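Local atomic coordinates of nickel-dependent hydrogenase large subunit (Allochromatium vinosum, PDB entry 3MYR), a protein that oxidises molecular hydrogen at a nickel-iron centre as the large subunit of a membrane-bound [NiFe] hydrogenase, probably recycling hydrogen released by nitrogenase. Residues L299-I313 with A392-Q404. Sequence-based numbering, arbitrary orientation.
Sequences LFPRGAILDRDLSTI and ARVLMLYATGHDQ
Arg393 sets its CD squarely over one face of the Phe300 ring. This CD stands 3.5 Å from the centroid of the Phe300 ring, almost on the ring normal, a CH-pi contact. The chain bends at chi3 (-64°), and the guanidinium lies higher above the ring, its plane 45° from that of the ring. At most a weak cation-pi attraction remains. The charge is met elsewhere, by salt bridges to Glu436 and Glu484. The side chain of Arg393 is about 7 Å from the bound Ni-Fe centre, and its NH1 also hydrogen-bonds to Pro486 O, in the pocket of that centre. Leu397 CD1 meets the Phe300 ring at its edge, while CD2 of this leucine rests on Pro301 CD.

Met396 has the largest buried area of the contact. Bent at chi2 and chi3, it slides past Pro301, with its CG 3.7 Å from Pro301 CG. Its CE lies 3.6 Å from Ile305 CD1 and close to Gly303 O, and Ile313 CD1 packs on SD.

No direct hydrogen bond joins the two segments. One water donates to Leu310 O and Ala399 O, its oxygen 2.6 Å from Leu310 O. Beside it Leu310 packs on Ala399 CB. The helix ends nearby in a Schellman motif with Gly401 as C-prime. Thr400 OG1 donates to Met396 O at 2.8 Å, on the opposite face of the carbonyl plane from Thr400 N.

The axes of helix segment 392-399 and strand 303-305 cross at 96°, 9.2 Å apart at their closest. Strand 281-288 pairs with strand 300-305 and also touches Leu395 and Met396, and helix 426-456 packs against Phe300 and Val394.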
loop_
_atom_site.group_PDB
_atom_site.type_symbol
_atom_site.label_atom_id
_atom_site.label_comp_id
_atom_site.label_asym_id
_atom_site.label_seq_id
_atom_site.Cartn_x
_atom_site.Cartn_y
_atom_site.Cartn_z
ATOM N N LEU B 299 13.784 -1.518 17.838
ATOM C CA LEU B 299 12.554 -1.984 18.477
ATOM C C LEU B 299 12.131 -3.407 17.963
ATOM O O LEU B 299 11.852 -4.304 18.751
ATOM C CB LEU B 299 11.437 -0.958 18.248
ATOM C CG LEU B 299 10.057 -1.385 18.767
ATOM C CD1 LEU B 299 10.201 -1.617 20.286
ATOM C CD2 LEU B 299 9.139 -0.244 18.537
ATOM N N PHE B 300 12.156 -3.632 16.670
ATOM C CA PHE B 300 11.894 -4.963 16.143
ATOM C C PHE B 300 13.230 -5.625 15.852
ATOM O O PHE B 300 13.985 -5.121 15.032
ATOM C CB PHE B 300 11.119 -4.854 14.823
ATOM C CG PHE B 300 9.702 -4.336 14.974
ATOM C CD1 PHE B 300 8.812 -4.967 15.821
ATOM C CD2 PHE B 300 9.212 -3.388 14.100
ATOM C CE1 PHE B 300 7.482 -4.523 15.909
ATOM C CE2 PHE B 300 7.882 -2.967 14.155
ATOM C CZ PHE B 300 7.015 -3.529 15.044
ATOM N N PRO B 301 13.516 -6.786 16.482
ATOM C CA PRO B 301 14.839 -7.363 16.320
ATOM C C PRO B 301 14.985 -8.085 14.992
ATOM O O PRO B 301 13.978 -8.542 14.422
ATOM C CB PRO B 301 14.938 -8.356 17.499
ATOM C CG PRO B 301 13.481 -8.737 17.720
ATOM C CD PRO B 301 12.704 -7.495 17.474
ATOM N N ARG B 302 16.244 -8.197 14.540
ATOM C CA ARG B 302 16.611 -8.997 13.375
ATOM C C ARG B 302 16.755 -10.450 13.793
ATOM O O ARG B 302 17.367 -10.749 14.815
ATOM C CB ARG B 302 17.953 -8.504 12.830
ATOM C CG ARG B 302 18.453 -9.288 11.601
ATOM C CD ARG B 302 19.626 -8.578 10.863
ATOM N NE ARG B 302 19.124 -7.286 10.436
ATOM C CZ ARG B 302 19.861 -6.272 9.983
ATOM N NH1 ARG B 302 19.288 -5.072 9.733
ATOM N NH2 ARG B 302 21.152 -6.447 9.848
ATOM N N GLY B 303 16.273 -11.369 12.966
ATOM C CA GLY B 303 16.531 -12.794 13.194
ATOM C C GLY B 303 15.527 -13.675 12.459
ATOM O O GLY B 303 14.610 -13.202 11.786
ATOM N N ALA B 304 15.707 -14.973 12.620
ATOM C CA ALA B 304 14.893 -15.961 11.953
ATOM C C ALA B 304 14.557 -17.045 12.971
ATOM O O ALA B 304 15.429 -17.494 13.739
ATOM C CB ALA B 304 15.698 -16.582 10.807
ATOM N N ILE B 305 13.347 -17.568 12.852
ATOM C CA ILE B 305 12.879 -18.678 13.665
ATOM C C ILE B 305 12.621 -19.793 12.703
ATOM O O ILE B 305 12.056 -19.570 11.608
ATOM C CB ILE B 305 11.574 -18.285 14.379
ATOM C CG1 ILE B 305 11.896 -17.305 15.489
ATOM C CG2 ILE B 305 10.772 -19.504 14.922
ATOM C CD1 ILE B 305 10.690 -16.405 15.879
ATOM N N LEU B 306 13.070 -20.996 13.081
ATOM C CA LEU B 306 12.846 -22.158 12.243
ATOM C C LEU B 306 12.036 -23.166 13.018
ATOM O O LEU B 306 12.238 -23.321 14.243
ATOM C CB LEU B 306 14.155 -22.782 11.825
ATOM C CG LEU B 306 15.062 -21.858 10.993
ATOM C CD1 LEU B 306 16.333 -22.660 10.691
ATOM C CD2 LEU B 306 14.336 -21.477 9.717
ATOM N N ASP B 307 11.090 -23.809 12.326
ATOM C CA ASP B 307 10.428 -24.995 12.897
ATOM C C ASP B 307 9.710 -24.651 14.220
ATOM O O ASP B 307 9.674 -25.477 15.127
ATOM C CB ASP B 307 11.456 -26.162 13.123
ATOM C CG ASP B 307 12.219 -26.545 11.814
ATOM O OD1 ASP B 307 11.581 -26.470 10.723
ATOM O OD2 ASP B 307 13.459 -26.858 11.835
ATOM N N ARG B 308 9.169 -23.426 14.323
ATOM C CA ARG B 308 8.362 -22.973 15.503
ATOM C C ARG B 308 9.137 -23.046 16.817
ATOM O O ARG B 308 8.565 -23.111 17.910
ATOM C CB ARG B 308 7.017 -23.713 15.610
ATOM C CG ARG B 308 6.155 -23.493 14.383
ATOM C CD ARG B 308 4.832 -24.202 14.492
ATOM N NE ARG B 308 3.923 -24.032 13.342
ATOM C CZ ARG B 308 2.677 -24.561 13.309
ATOM N NH1 ARG B 308 2.210 -25.294 14.350
ATOM N NH2 ARG B 308 1.846 -24.332 12.283
ATOM N N ASP B 309 10.447 -22.965 16.723
ATOM C CA ASP B 309 11.269 -23.126 17.925
ATOM C C ASP B 309 11.639 -21.731 18.434
ATOM O O ASP B 309 12.505 -21.080 17.904
ATOM C CB ASP B 309 12.512 -23.947 17.614
ATOM C CG ASP B 309 13.460 -24.093 18.832
ATOM O OD1 ASP B 309 14.456 -24.832 18.662
ATOM O OD2 ASP B 309 13.246 -23.491 19.932
ATOM N N LEU B 310 11.006 -21.294 19.504
ATOM C CA LEU B 310 11.252 -19.928 19.968
ATOM C C LEU B 310 12.503 -19.871 20.857
ATOM O O LEU B 310 12.808 -18.820 21.404
ATOM C CB LEU B 310 10.059 -19.440 20.778
ATOM C CG LEU B 310 8.874 -18.794 20.055
ATOM C CD1 LEU B 310 8.940 -18.737 18.496
ATOM C CD2 LEU B 310 7.505 -19.143 20.647
ATOM N N SER B 311 13.215 -20.983 21.043
ATOM C CA SER B 311 14.360 -20.915 21.955
ATOM C C SER B 311 15.659 -20.521 21.233
ATOM O O SER B 311 16.651 -20.328 21.901
ATOM C CB SER B 311 14.559 -22.238 22.700
ATOM O OG SER B 311 15.155 -23.170 21.807
ATOM N N THR B 312 15.668 -20.481 19.889
ATOM C CA THR B 312 16.877 -20.150 19.095
ATOM C C THR B 312 16.561 -19.122 18.003
ATOM O O THR B 312 15.754 -19.390 17.102
ATOM C CB THR B 312 17.455 -21.361 18.336
ATOM O OG1 THR B 312 17.692 -22.459 19.222
ATOM C CG2 THR B 312 18.790 -20.996 17.669
ATOM N N ILE B 313 17.202 -17.967 18.045
ATOM C CA ILE B 313 16.980 -16.969 17.019
ATOM C C ILE B 313 18.176 -17.134 16.139
ATOM O O ILE B 313 19.271 -16.906 16.590
ATOM C CB ILE B 313 17.015 -15.547 17.629
ATOM C CG1 ILE B 313 15.866 -15.378 18.603
ATOM C CG2 ILE B 313 16.835 -14.448 16.532
ATOM C CD1 ILE B 313 14.596 -15.815 17.980
ATOM N N ALA B 392 5.626 -12.864 12.294
ATOM C CA ALA B 392 7.092 -13.070 12.437
ATOM C C ALA B 392 7.642 -12.109 13.460
ATOM O O ALA B 392 8.469 -12.490 14.281
ATOM C CB ALA B 392 7.804 -12.845 11.124
ATOM N N ARG B 393 7.139 -10.866 13.466
ATOM C CA ARG B 393 7.680 -9.848 14.371
ATOM C C ARG B 393 7.260 -10.147 15.791
ATOM O O ARG B 393 8.044 -10.020 16.753
ATOM C CB ARG B 393 7.252 -8.422 13.946
ATOM C CG ARG B 393 8.153 -7.836 12.802
ATOM C CD ARG B 393 7.753 -6.334 12.532
ATOM N NE ARG B 393 6.367 -6.266 12.022
ATOM C CZ ARG B 393 5.979 -6.242 10.744
ATOM N NH1 ARG B 393 4.680 -6.093 10.447
ATOM N NH2 ARG B 393 6.856 -6.335 9.754
ATOM N N VAL B 394 5.999 -10.503 15.945
ATOM C CA VAL B 394 5.496 -10.722 17.303
ATOM C C VAL B 394 6.152 -11.972 17.883
ATOM O O VAL B 394 6.553 -11.997 19.054
ATOM C CB VAL B 394 3.944 -10.763 17.364
ATOM C CG1 VAL B 394 3.446 -11.303 18.685
ATOM C CG2 VAL B 394 3.413 -9.360 17.122
ATOM N N LEU B 395 6.340 -12.987 17.068
ATOM C CA LEU B 395 7.134 -14.143 17.529
ATOM C C LEU B 395 8.561 -13.765 17.924
ATOM O O LEU B 395 9.023 -14.213 18.970
ATOM C CB LEU B 395 7.096 -15.370 16.583
ATOM C CG LEU B 395 5.717 -15.992 16.289
ATOM C CD1 LEU B 395 5.834 -16.913 15.078
ATOM C CD2 LEU B 395 5.207 -16.804 17.484
ATOM N N MET B 396 9.223 -12.912 17.123
ATOM C CA MET B 396 10.584 -12.476 17.420
ATOM C C MET B 396 10.657 -11.667 18.707
ATOM O O MET B 396 11.581 -11.828 19.494
ATOM C CB MET B 396 11.132 -11.628 16.268
ATOM C CG MET B 396 12.643 -11.846 15.997
ATOM S SD MET B 396 13.053 -13.527 15.381
ATOM C CE MET B 396 12.057 -13.725 13.879
ATOM N N LEU B 397 9.677 -10.790 18.932
ATOM C CA LEU B 397 9.600 -10.023 20.137
ATOM C C LEU B 397 9.391 -10.923 21.317
ATOM O O LEU B 397 9.982 -10.685 22.398
ATOM C CB LEU B 397 8.460 -8.967 20.081
ATOM C CG LEU B 397 8.822 -7.755 19.193
ATOM C CD1 LEU B 397 7.568 -6.908 18.850
ATOM C CD2 LEU B 397 9.911 -6.896 19.864
ATOM N N TYR B 398 8.478 -11.887 21.167
ATOM C CA TYR B 398 8.199 -12.799 22.248
ATOM C C TYR B 398 9.449 -13.593 22.596
ATOM O O TYR B 398 9.832 -13.732 23.777
ATOM C CB TYR B 398 7.096 -13.799 21.805
ATOM C CG TYR B 398 6.389 -14.561 22.935
ATOM C CD1 TYR B 398 6.703 -15.914 23.206
ATOM C CD2 TYR B 398 5.461 -13.911 23.748
ATOM C CE1 TYR B 398 6.041 -16.621 24.241
ATOM C CE2 TYR B 398 4.822 -14.560 24.777
ATOM C CZ TYR B 398 5.100 -15.927 25.021
ATOM O OH TYR B 398 4.418 -16.575 26.023
ATOM N N ALA B 399 10.063 -14.163 21.562
ATOM C CA ALA B 399 11.208 -15.028 21.761
ATOM C C ALA B 399 12.352 -14.274 22.443
ATOM O O ALA B 399 13.114 -14.881 23.177
ATOM C CB ALA B 399 11.665 -15.591 20.414
ATOM N N THR B 400 12.498 -12.969 22.183
ATOM C CA THR B 400 13.659 -12.217 22.686
ATOM C C THR B 400 13.312 -11.496 23.998
ATOM O O THR B 400 14.037 -10.593 24.412
ATOM C CB THR B 400 14.193 -11.152 21.662
ATOM O OG1 THR B 400 13.141 -10.264 21.247
ATOM C CG2 THR B 400 14.722 -11.824 20.391
ATOM N N GLY B 401 12.178 -11.823 24.621
ATOM C CA GLY B 401 11.933 -11.248 25.942
ATOM C C GLY B 401 11.457 -9.788 25.966
ATOM O O GLY B 401 11.610 -9.128 26.974
ATOM N N HIS B 402 10.839 -9.288 24.888
ATOM C CA HIS B 402 10.236 -7.932 24.920
ATOM C C HIS B 402 9.075 -7.947 25.893
ATOM O O HIS B 402 8.119 -8.730 25.679
ATOM C CB HIS B 402 9.789 -7.481 23.519
ATOM C CG HIS B 402 9.161 -6.105 23.465
ATOM N ND1 HIS B 402 9.868 -4.963 23.097
ATOM C CD2 HIS B 402 7.889 -5.701 23.666
ATOM C CE1 HIS B 402 9.058 -3.915 23.124
ATOM N NE2 HIS B 402 7.851 -4.338 23.462
ATOM N N ASP B 403 9.122 -7.095 26.936
ATOM C CA ASP B 403 8.193 -7.275 28.056
ATOM C C ASP B 403 6.753 -6.987 27.652
ATOM O O ASP B 403 5.831 -7.719 28.021
ATOM C CB ASP B 403 8.546 -6.397 29.243
ATOM C CG ASP B 403 9.676 -6.997 30.122
ATOM O OD1 ASP B 403 9.957 -8.227 30.119
ATOM O OD2 ASP B 403 10.277 -6.203 30.844
ATOM N N GLN B 404 6.548 -5.874 26.961
ATOM C CA GLN B 404 5.197 -5.517 26.598
ATOM C C GLN B 404 4.601 -6.567 25.626
ATOM O O GLN B 404 3.447 -6.984 25.821
ATOM C CB GLN B 404 5.156 -4.116 25.972
ATOM C CG GLN B 404 3.791 -3.703 25.500
ATOM C CD GLN B 404 3.793 -2.327 24.844
ATOM O OE1 GLN B 404 4.819 -1.888 24.293
ATOM N NE2 GLN B 404 2.666 -1.641 24.919
HETATM O O HOH W 1 14.765 -17.424 22.308
#